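Local structure of sulfatase (Bacteroides fragilis CAG:558, 6USS) at residues 196-201 and 265-270; 202-207 and 223-228; 493-498 and 511-516. The protein probably hydrolyses aryl sulfate esters as a calcium-dependent gut bacterial sulfatase, although this form carries a substitution in its active site. The protein carries 1 engineered substitution. All coordinates share one frame; numbering follows the deposited sequence.

Interaction 1: residues 196-201 and 265-270; sequences ASYLGE and PIDKDK
Ala196 opens the contact with its carbonyl: O lies against CG of Pro265, a proline that follows a cis peptide bond. At Ser197 the hydroxyl is anti to the backbone N (chi1 170°). Its OG accepts the amide of Leu199 at 2.9 Å, N to OG, forming an ST turn, and makes a weak bond of 3.4 Å to Asp267 OD2. That same carboxylate oxygen takes the firmer bond from the backbone of Tyr198, whose N sits 2.8 Å from OD2 on a nearly straight N-H line (166°), almost in the extension of the C-O bond. OD2 thus accepts the Tyr198 amide firmly and the Ser197 hydroxyl weakly.

Tyr198 also brings its ring across. Chi1 puts CG beside the backbone N; the ring plane is 85° from that of the Asp267 carboxylate, and OD2 lies at the ring edge, in plane, 3.6 Å from CD1. Further along that edge CE1 comes within 3.1 Å of Pro265 O, near the ring plane. The phenol hydroxyl is hydrogen-bonded to the His263 carbonyl, while the ring meets that of Phe230 and touches Leu291 of helix 283-308. Leu199 brings its CD2 branch over to Lys268 O. At the exposed end Glu201 OE2 and Lys270 NZ face each other 4.2 Å apart, beyond salt-bridge range; Lys270 pairs instead with Asp228.

Both segments are loops on the sulfatase alpha/beta core, and 265-270 comes after strand 253-258 of the central sheet. The Tyr198 side chain is about 10 Å from the bound calcium ion and about 7 Å from the side chain of its ligand Asp42. The arrangement is an ST turn whose middle residue gives its amide to an aspartate, near the sulfatase calcium site and consistent with a place in the loops around it.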
loop_
_atom_site.group_PDB
_atom_site.type_symbol
_atom_site.label_atom_id
_atom_site.label_comp_id
_atom_site.label_asym_id
_atom_site.label_seq_id
_atom_site.Cartn_x
_atom_site.Cartn_y
_atom_site.Cartn_z
ATOM N N ALA A 196 17.376 -13.091 -10.859
ATOM C CA ALA A 196 18.159 -13.351 -12.057
ATOM C C ALA A 196 19.656 -13.200 -11.796
ATOM O O ALA A 196 20.451 -14.012 -12.277
ATOM C CB ALA A 196 17.705 -12.423 -13.183
ATOM N N SER A 197 20.062 -12.183 -11.034
ATOM C CA SER A 197 21.473 -11.948 -10.748
ATOM C C SER A 197 21.614 -11.102 -9.492
ATOM O O SER A 197 20.819 -10.196 -9.252
ATOM C CB SER A 197 22.178 -11.251 -11.913
ATOM O OG SER A 197 23.475 -10.826 -11.508
ATOM N N TYR A 198 22.656 -11.387 -8.711
ATOM C CA TYR A 198 23.005 -10.542 -7.575
ATOM C C TYR A 198 23.744 -9.266 -7.987
ATOM O O TYR A 198 23.918 -8.364 -7.152
ATOM C CB TYR A 198 23.889 -11.315 -6.587
ATOM C CG TYR A 198 23.221 -12.377 -5.748
ATOM C CD1 TYR A 198 22.892 -13.620 -6.287
ATOM C CD2 TYR A 198 22.971 -12.161 -4.388
ATOM C CE1 TYR A 198 22.292 -14.618 -5.497
ATOM C CE2 TYR A 198 22.382 -13.140 -3.592
ATOM C CZ TYR A 198 22.038 -14.371 -4.152
ATOM O OH TYR A 198 21.449 -15.354 -3.364
ATOM N N LEU A 199 24.186 -9.170 -9.241
ATOM C CA LEU A 199 25.150 -8.159 -9.666
ATOM C C LEU A 199 24.440 -6.925 -10.211
ATOM O O LEU A 199 23.655 -7.021 -11.166
ATOM C CB LEU A 199 26.093 -8.736 -10.724
ATOM C CG LEU A 199 26.907 -9.940 -10.246
ATOM C CD1 LEU A 199 27.785 -10.475 -11.351
ATOM C CD2 LEU A 199 27.757 -9.548 -9.050
ATOM N N GLY A 200 24.737 -5.765 -9.610
ATOM C CA GLY A 200 24.283 -4.505 -10.172
ATOM C C GLY A 200 24.819 -4.268 -11.569
ATOM O O GLY A 200 24.170 -3.604 -12.389
ATOM N N GLU A 201 25.999 -4.814 -11.864
ATOM C CA GLU A 201 26.497 -4.776 -13.228
ATOM C C GLU A 201 25.533 -5.460 -14.188
ATOM O O GLU A 201 25.459 -5.084 -15.362
ATOM C CB GLU A 201 27.883 -5.422 -13.302
ATOM C CG GLU A 201 28.921 -4.774 -12.387
ATOM C CD GLU A 201 29.025 -5.461 -11.014
ATOM O OE1 GLU A 201 28.012 -6.053 -10.554
ATOM O OE2 GLU A 201 30.124 -5.410 -10.400
ATOM N N PRO A 265 21.145 -18.163 -8.542
ATOM C CA PRO A 265 22.507 -18.669 -8.773
ATOM C C PRO A 265 23.496 -18.058 -7.783
ATOM O O PRO A 265 23.287 -16.924 -7.342
ATOM C CB PRO A 265 22.803 -18.207 -10.192
ATOM C CG PRO A 265 22.067 -16.908 -10.293
ATOM C CD PRO A 265 20.795 -17.097 -9.504
ATOM N N ILE A 266 24.561 -18.783 -7.453
ATOM C CA ILE A 266 25.493 -18.342 -6.401
ATOM C C ILE A 266 26.526 -17.449 -7.086
ATOM O O ILE A 266 27.646 -17.857 -7.401
ATOM C CB ILE A 266 26.126 -19.528 -5.659
ATOM C CG1 ILE A 266 25.057 -20.549 -5.244
ATOM C CG2 ILE A 266 26.934 -19.048 -4.453
ATOM C CD1 ILE A 266 23.933 -19.971 -4.379
ATOM N N ASP A 267 26.145 -16.187 -7.308
ATOM C CA ASP A 267 27.077 -15.215 -7.878
ATOM C C ASP A 267 28.180 -14.877 -6.882
ATOM O O ASP A 267 27.988 -14.942 -5.666
ATOM C CB ASP A 267 26.345 -13.934 -8.274
ATOM C CG ASP A 267 25.469 -14.107 -9.513
ATOM O OD1 ASP A 267 25.832 -14.904 -10.404
ATOM O OD2 ASP A 267 24.411 -13.444 -9.596
ATOM N N LYS A 268 29.342 -14.495 -7.403
ATOM C CA LYS A 268 30.474 -14.160 -6.546
ATOM C C LYS A 268 30.367 -12.724 -6.053
ATOM O O LYS A 268 30.172 -11.795 -6.841
ATOM C CB LYS A 268 31.799 -14.344 -7.286
ATOM C CG LYS A 268 32.244 -15.795 -7.409
ATOM C CD LYS A 268 32.942 -16.043 -8.730
ATOM C CE LYS A 268 32.866 -17.510 -9.117
ATOM N NZ LYS A 268 34.186 -18.130 -8.863
ATOM N N ASP A 269 30.498 -12.547 -4.746
ATOM C CA ASP A 269 30.577 -11.234 -4.127
ATOM C C ASP A 269 32.053 -10.930 -3.916
ATOM O O ASP A 269 32.687 -11.486 -3.008
ATOM C CB ASP A 269 29.790 -11.215 -2.818
ATOM C CG ASP A 269 29.633 -9.814 -2.234
ATOM O OD1 ASP A 269 30.397 -8.893 -2.611
ATOM O OD2 ASP A 269 28.737 -9.633 -1.385
ATOM N N LYS A 270 32.604 -10.064 -4.769
ATOM C CA LYS A 270 34.028 -9.749 -4.711
ATOM C C LYS A 270 34.460 -9.234 -3.337
ATOM O O LYS A 270 35.627 -9.411 -2.966
ATOM C CB LYS A 270 34.386 -8.732 -5.801
ATOM C CG LYS A 270 33.496 -7.474 -5.794
ATOM C CD LYS A 270 33.654 -6.613 -7.057
ATOM C CE LYS A 270 33.246 -5.163 -6.797
ATOM N NZ LYS A 270 33.435 -4.320 -8.013
#

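Interaction 2: residues 202-207 and 223-228; sequences NNYGNR and KYWGTD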
loop_
_atom_site.group_PDB
_atom_site.type_symbol
_atom_site.label_atom_id
_atom_site.label_comp_id
_atom_site.label_asym_id
_atom_site.label_seq_id
_atom_site.Cartn_x
_atom_site.Cartn_y
_atom_site.Cartn_z
ATOM N N ASN A 202 24.779 -6.453 -13.716
ATOM C CA ASN A 202 23.803 -7.123 -14.562
ATOM C C ASN A 202 22.392 -6.587 -14.368
ATOM O O ASN A 202 21.429 -7.230 -14.800
ATOM C CB ASN A 202 23.825 -8.634 -14.319
ATOM C CG ASN A 202 25.132 -9.277 -14.758
ATOM O OD1 ASN A 202 25.856 -8.736 -15.596
ATOM N ND2 ASN A 202 25.434 -10.440 -14.196
ATOM N N ASN A 203 22.246 -5.428 -13.728
ATOM C CA ASN A 203 20.940 -4.821 -13.464
ATOM C C ASN A 203 20.023 -5.754 -12.687
ATOM O O ASN A 203 18.793 -5.630 -12.784
ATOM C CB ASN A 203 20.227 -4.381 -14.755
ATOM C CG ASN A 203 21.081 -3.493 -15.639
ATOM O OD1 ASN A 203 21.963 -2.775 -15.164
ATOM N ND2 ASN A 203 20.816 -3.533 -16.936
ATOM N N TYR A 204 20.603 -6.697 -11.938
ATOM C CA TYR A 204 19.850 -7.740 -11.235
ATOM C C TYR A 204 18.913 -8.497 -12.172
ATOM O O TYR A 204 17.875 -9.017 -11.739
ATOM C CB TYR A 204 19.076 -7.161 -10.042
ATOM C CG TYR A 204 19.931 -6.232 -9.227
ATOM C CD1 TYR A 204 21.072 -6.702 -8.587
ATOM C CD2 TYR A 204 19.633 -4.872 -9.128
ATOM C CE1 TYR A 204 21.891 -5.847 -7.850
ATOM C CE2 TYR A 204 20.444 -4.004 -8.380
ATOM C CZ TYR A 204 21.576 -4.505 -7.753
ATOM O OH TYR A 204 22.398 -3.670 -7.033
ATOM N N GLY A 205 19.251 -8.553 -13.461
ATOM C CA GLY A 205 18.442 -9.252 -14.443
ATOM C C GLY A 205 17.605 -8.375 -15.351
ATOM O O GLY A 205 17.104 -8.876 -16.363
ATOM N N ASN A 206 17.441 -7.095 -15.054
ATOM C CA ASN A 206 16.546 -6.277 -15.860
ATOM C C ASN A 206 17.172 -5.963 -17.214
ATOM O O ASN A 206 18.328 -5.531 -17.289
ATOM C CB ASN A 206 16.203 -4.982 -15.132
ATOM C CG ASN A 206 15.324 -5.211 -13.923
ATOM O OD1 ASN A 206 14.096 -5.259 -14.035
ATOM N ND2 ASN A 206 15.948 -5.353 -12.756
ATOM N N ARG A 207 16.408 -6.180 -18.284
ATOM C CA ARG A 207 16.856 -5.804 -19.614
ATOM C C ARG A 207 16.635 -4.314 -19.833
ATOM O O ARG A 207 15.748 -3.702 -19.230
ATOM C CB ARG A 207 16.119 -6.604 -20.688
ATOM C CG ARG A 207 16.342 -8.097 -20.598
ATOM C CD ARG A 207 16.237 -8.764 -21.964
ATOM N NE ARG A 207 17.552 -9.127 -22.488
ATOM C CZ ARG A 207 18.101 -8.598 -23.578
ATOM N NH1 ARG A 207 17.445 -7.680 -24.286
ATOM N NH2 ARG A 207 19.306 -8.994 -23.968
ATOM N N LYS A 223 18.278 2.635 -9.518
ATOM C CA LYS A 223 19.426 3.525 -9.360
ATOM C C LYS A 223 20.728 2.784 -9.058
ATOM O O LYS A 223 21.791 3.415 -9.076
ATOM C CB LYS A 223 19.159 4.569 -8.266
ATOM C CG LYS A 223 19.087 4.006 -6.834
ATOM C CD LYS A 223 19.123 5.134 -5.779
ATOM C CE LYS A 223 18.180 4.865 -4.585
ATOM N NZ LYS A 223 16.712 5.215 -4.765
ATOM N N TYR A 224 20.692 1.483 -8.771
ATOM C CA TYR A 224 21.920 0.727 -8.558
ATOM C C TYR A 224 22.392 0.023 -9.820
ATOM O O TYR A 224 23.449 -0.619 -9.792
ATOM C CB TYR A 224 21.737 -0.300 -7.431
ATOM C CG TYR A 224 21.355 0.323 -6.109
ATOM C CD1 TYR A 224 22.325 0.810 -5.247
ATOM C CD2 TYR A 224 20.020 0.431 -5.724
ATOM C CE1 TYR A 224 21.982 1.392 -4.035
ATOM C CE2 TYR A 224 19.670 1.008 -4.514
ATOM C CZ TYR A 224 20.660 1.492 -3.673
ATOM O OH TYR A 224 20.340 2.086 -2.468
ATOM N N TRP A 225 21.641 0.136 -10.921
ATOM C CA TRP A 225 21.986 -0.579 -12.144
ATOM C C TRP A 225 23.336 -0.110 -12.662
ATOM O O TRP A 225 23.664 1.077 -12.603
ATOM C CB TRP A 225 20.928 -0.364 -13.225
ATOM C CG TRP A 225 19.619 -1.020 -12.974
ATOM C CD1 TRP A 225 19.248 -1.716 -11.861
ATOM C CD2 TRP A 225 18.481 -1.027 -13.849
ATOM N NE1 TRP A 225 17.952 -2.163 -11.990
ATOM C CE2 TRP A 225 17.460 -1.752 -13.201
ATOM C CE3 TRP A 225 18.228 -0.494 -15.117
ATOM C CZ2 TRP A 225 16.212 -1.949 -13.774
ATOM C CZ3 TRP A 225 16.995 -0.691 -15.684
ATOM C CH2 TRP A 225 16.001 -1.413 -15.016
ATOM N N GLY A 226 24.119 -1.051 -13.174
ATOM C CA GLY A 226 25.403 -0.683 -13.722
ATOM C C GLY A 226 26.418 -0.201 -12.713
ATOM O O GLY A 226 27.445 0.355 -13.112
ATOM N N THR A 227 26.155 -0.359 -11.422
ATOM C CA THR A 227 27.163 -0.177 -10.393
ATOM C C THR A 227 27.616 -1.550 -9.906
ATOM O O THR A 227 27.085 -2.586 -10.313
ATOM C CB THR A 227 26.620 0.665 -9.236
ATOM O OG1 THR A 227 25.770 -0.134 -8.398
ATOM C CG2 THR A 227 25.810 1.827 -9.766
ATOM N N ASP A 228 28.615 -1.561 -9.025
ATOM C CA ASP A 228 29.030 -2.813 -8.403
ATOM C C ASP A 228 28.350 -3.047 -7.054
ATOM O O ASP A 228 28.938 -3.686 -6.168
ATOM C CB ASP A 228 30.558 -2.877 -8.268
ATOM C CG ASP A 228 31.120 -1.869 -7.259
ATOM O OD1 ASP A 228 30.370 -0.965 -6.800
ATOM O OD2 ASP A 228 32.323 -1.990 -6.918
#
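The backbones come closest where Asn203 faces Trp225, their CA atoms 4.6 Å apart, with Asn203 and Tyr204 both at positive phi and a type II beta turn running from Tyr224 to Thr227. Asn203 lies over one face of the indole: its CB is 3.9 Å from the centroid of the five-membered ring and only 10° off the normal, a CH-pi contact, while its amide stacks at 27° to the ring plane. Its OD1 reaches back to Trp225 CB at 3.3 Å. Asn206 meets the six-membered part of the same indole, CB standing 3.3 Å from CZ2.

The two asparagines also hold each other. Asn206 ND2 gives a bond to Asn203 O at 2.9 Å, nearly along the C=O axis, and Asn203 ND2 returns one to Asn206 O at 3.2 Å. These reciprocal bonds fix the rotation of both amides beside the tryptophan; Asn206 ND2 also reaches Val218 O. Tyr204 reaches the turn with its tip, OH lying 3.5 Å from Tyr224 CB, while that hydroxyl bonds to Thr229 O.

Both segments belong to the long irregular excursion between strand 185-187 and helix 231-247. Tyr204 rests on Val231 and Ala234 of that helix, and Tyr224 packs on Leu237 and bonds through OH to Glu238, laying the pair against its first turns.

Interaction 3: residues 493-498 and 511-516; sequences YLRKVG and CPWPDE
The indole of Trp513 carries the aliphatic stem of Arg495 over one face: CG stands 4.0 Å from the centroid of the five-membered ring, a CH-pi contact displaced toward the rim. Leu494 comes at the indole obliquely, CD1 lying 3.7 Å from CZ3. The guanidinium plane is 74° from the indole; CD1 of Trp513 lies at the guanidinium edge, 3.5 Å from NH1. The cation-pi contact is off-centre. In its own plane the guanidinium also meets Asp515 tip to tip, the two flat groups only 16° apart.

This is an end-on, two-nitrogen salt bridge: NH1 bonds to Asp515 OD1 at 2.9 Å, on the syn lone pair of OD1, and NH2 to OD2 at 2.7 Å, also on the syn side. In Arg495 chi2 is extended and the chain bends at chi3 (-64°), which places NE. Arg495 lies in the last turn of helix 480-496, which closes in a Schellman motif with Gly498 at C-prime, and the contact ties that helix end to the C-terminal tail. Asn492 OD1 is a further partner of Arg495 NH2, while Arg501 makes a second cation-pi contact with Trp513. Leu494 and Pro514 both touch Cys442 of strand 441-446, in the four-stranded antiparallel sheet.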
loop_
_atom_site.group_PDB
_atom_site.type_symbol
_atom_site.label_atom_id
_atom_site.label_comp_id
_atom_site.label_asym_id
_atom_site.label_seq_id
_atom_site.Cartn_x
_atom_site.Cartn_y
_atom_site.Cartn_z
ATOM N N TYR A 493 -5.372 -35.134 11.039
ATOM C CA TYR A 493 -5.081 -33.715 10.876
ATOM C C TYR A 493 -5.183 -33.283 9.415
ATOM O O TYR A 493 -5.794 -32.250 9.104
ATOM C CB TYR A 493 -3.697 -33.389 11.435
ATOM C CG TYR A 493 -3.400 -31.918 11.334
ATOM C CD1 TYR A 493 -3.822 -31.039 12.323
ATOM C CD2 TYR A 493 -2.754 -31.398 10.226
ATOM C CE1 TYR A 493 -3.579 -29.688 12.230
ATOM C CE2 TYR A 493 -2.509 -30.037 10.117
ATOM C CZ TYR A 493 -2.924 -29.188 11.123
ATOM O OH TYR A 493 -2.676 -27.835 11.028
ATOM N N LEU A 494 -4.570 -34.044 8.503
ATOM C CA LEU A 494 -4.639 -33.681 7.093
ATOM C C LEU A 494 -6.085 -33.560 6.647
ATOM O O LEU A 494 -6.474 -32.562 6.031
ATOM C CB LEU A 494 -3.899 -34.709 6.240
ATOM C CG LEU A 494 -2.411 -34.901 6.553
ATOM C CD1 LEU A 494 -1.808 -35.981 5.653
ATOM C CD2 LEU A 494 -1.632 -33.592 6.432
ATOM N N ARG A 495 -6.908 -34.563 6.973
ATOM C CA ARG A 495 -8.307 -34.501 6.562
ATOM C C ARG A 495 -9.024 -33.361 7.273
ATOM O O ARG A 495 -9.848 -32.666 6.669
ATOM C CB ARG A 495 -9.007 -35.833 6.822
ATOM C CG ARG A 495 -8.478 -36.980 5.980
ATOM C CD ARG A 495 -9.197 -38.286 6.303
ATOM N NE ARG A 495 -8.971 -38.736 7.684
ATOM C CZ ARG A 495 -8.064 -39.647 8.054
ATOM N NH1 ARG A 495 -7.273 -40.212 7.147
ATOM N NH2 ARG A 495 -7.942 -39.990 9.337
ATOM N N LYS A 496 -8.687 -33.127 8.545
ATOM C CA LYS A 496 -9.360 -32.092 9.324
ATOM C C LYS A 496 -9.187 -30.708 8.700
ATOM O O LYS A 496 -10.155 -29.953 8.585
ATOM C CB LYS A 496 -8.847 -32.089 10.765
ATOM C CG LYS A 496 -9.434 -30.949 11.619
ATOM C CD LYS A 496 -9.027 -31.027 13.090
ATOM C CE LYS A 496 -7.624 -30.473 13.319
ATOM N NZ LYS A 496 -6.881 -31.167 14.434
ATOM N N VAL A 497 -7.966 -30.355 8.290
ATOM C CA VAL A 497 -7.709 -29.007 7.793
ATOM C C VAL A 497 -7.952 -28.944 6.288
ATOM O O VAL A 497 -7.667 -27.927 5.645
ATOM C CB VAL A 497 -6.275 -28.547 8.134
ATOM C CG1 VAL A 497 -5.994 -28.693 9.633
ATOM C CG2 VAL A 497 -5.259 -29.333 7.296
ATOM N N GLY A 498 -8.462 -30.025 5.707
ATOM C CA GLY A 498 -8.662 -30.050 4.268
ATOM C C GLY A 498 -7.396 -30.194 3.451
ATOM O O GLY A 498 -7.332 -29.701 2.319
ATOM N N CYS A 511 -3.752 -41.467 -3.637
ATOM C CA CYS A 511 -2.805 -42.217 -2.812
ATOM C C CYS A 511 -3.361 -42.396 -1.400
ATOM O O CYS A 511 -3.951 -41.464 -0.842
ATOM C CB CYS A 511 -1.454 -41.497 -2.730
ATOM S SG CYS A 511 -0.691 -41.058 -4.309
ATOM N N PRO A 512 -3.192 -43.573 -0.797
ATOM C CA PRO A 512 -3.677 -43.774 0.579
ATOM C C PRO A 512 -3.117 -42.734 1.533
ATOM O O PRO A 512 -1.928 -42.417 1.501
ATOM C CB PRO A 512 -3.158 -45.172 0.950
ATOM C CG PRO A 512 -2.843 -45.840 -0.351
ATOM C CD PRO A 512 -2.504 -44.761 -1.337
ATOM N N TRP A 513 -3.982 -42.215 2.401
ATOM C CA TRP A 513 -3.540 -41.459 3.562
ATOM C C TRP A 513 -2.594 -42.344 4.370
ATOM O O TRP A 513 -2.652 -43.573 4.233
ATOM C CB TRP A 513 -4.738 -41.044 4.424
ATOM C CG TRP A 513 -5.640 -40.011 3.851
ATOM C CD1 TRP A 513 -6.987 -40.121 3.673
ATOM C CD2 TRP A 513 -5.283 -38.687 3.422
ATOM N NE1 TRP A 513 -7.487 -38.965 3.142
ATOM C CE2 TRP A 513 -6.468 -38.065 2.974
ATOM C CE3 TRP A 513 -4.077 -37.975 3.360
ATOM C CZ2 TRP A 513 -6.487 -36.760 2.469
ATOM C CZ3 TRP A 513 -4.091 -36.683 2.854
ATOM C CH2 TRP A 513 -5.287 -36.091 2.405
ATOM N N PRO A 514 -1.736 -41.778 5.240
ATOM C CA PRO A 514 -0.839 -42.641 6.037
ATOM C C PRO A 514 -1.570 -43.694 6.854
ATOM O O PRO A 514 -1.051 -44.800 7.044
ATOM C CB PRO A 514 -0.108 -41.647 6.958
ATOM C CG PRO A 514 -0.423 -40.302 6.465
ATOM C CD PRO A 514 -1.683 -40.373 5.682
ATOM N N ASP A 515 -2.759 -43.371 7.365
ATOM C CA ASP A 515 -3.520 -44.290 8.201
ATOM C C ASP A 515 -4.454 -45.195 7.393
ATOM O O ASP A 515 -5.350 -45.820 7.971
ATOM C CB ASP A 515 -4.305 -43.514 9.270
ATOM C CG ASP A 515 -5.289 -42.525 8.679
ATOM O OD1 ASP A 515 -5.086 -42.105 7.521
ATOM O OD2 ASP A 515 -6.269 -42.161 9.364
ATOM N N GLU A 516 -4.267 -45.279 6.071
ATOM C CA GLU A 516 -4.935 -46.287 5.253
ATOM C C GLU A 516 -3.940 -47.309 4.702
ATOM O O GLU A 516 -4.207 -47.939 3.678
ATOM C CB GLU A 516 -5.721 -45.632 4.112
ATOM C CG GLU A 516 -6.814 -44.634 4.522
ATOM C CD GLU A 516 -7.317 -43.758 3.338
ATOM O OE1 GLU A 516 -6.512 -43.387 2.445
ATOM O OE2 GLU A 516 -8.520 -43.417 3.303
#

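Interactions 1 and 2 are neighbours, their centres about 10 Å apart, and 202-207 with 223-228 is nested inside the loop closed by 196-201 with 265-270. They meet directly: Gly200 O lies 2.7 Å from Gly226 N, probably a hydrogen bond, and a salt bridge joins Lys270 to Asp228. Both are partly buried joins between loops, but interaction 1 turns on a carboxylate gripping a backbone amide, whereas interaction 2 relies on asparagines laid against an indole. Interaction 3 stands on the opposite side of the chain's centre, about 43 Å from interaction 1 between centres. It is the buried one, joining a helix end to the tail by an ion pair beside an aromatic ring.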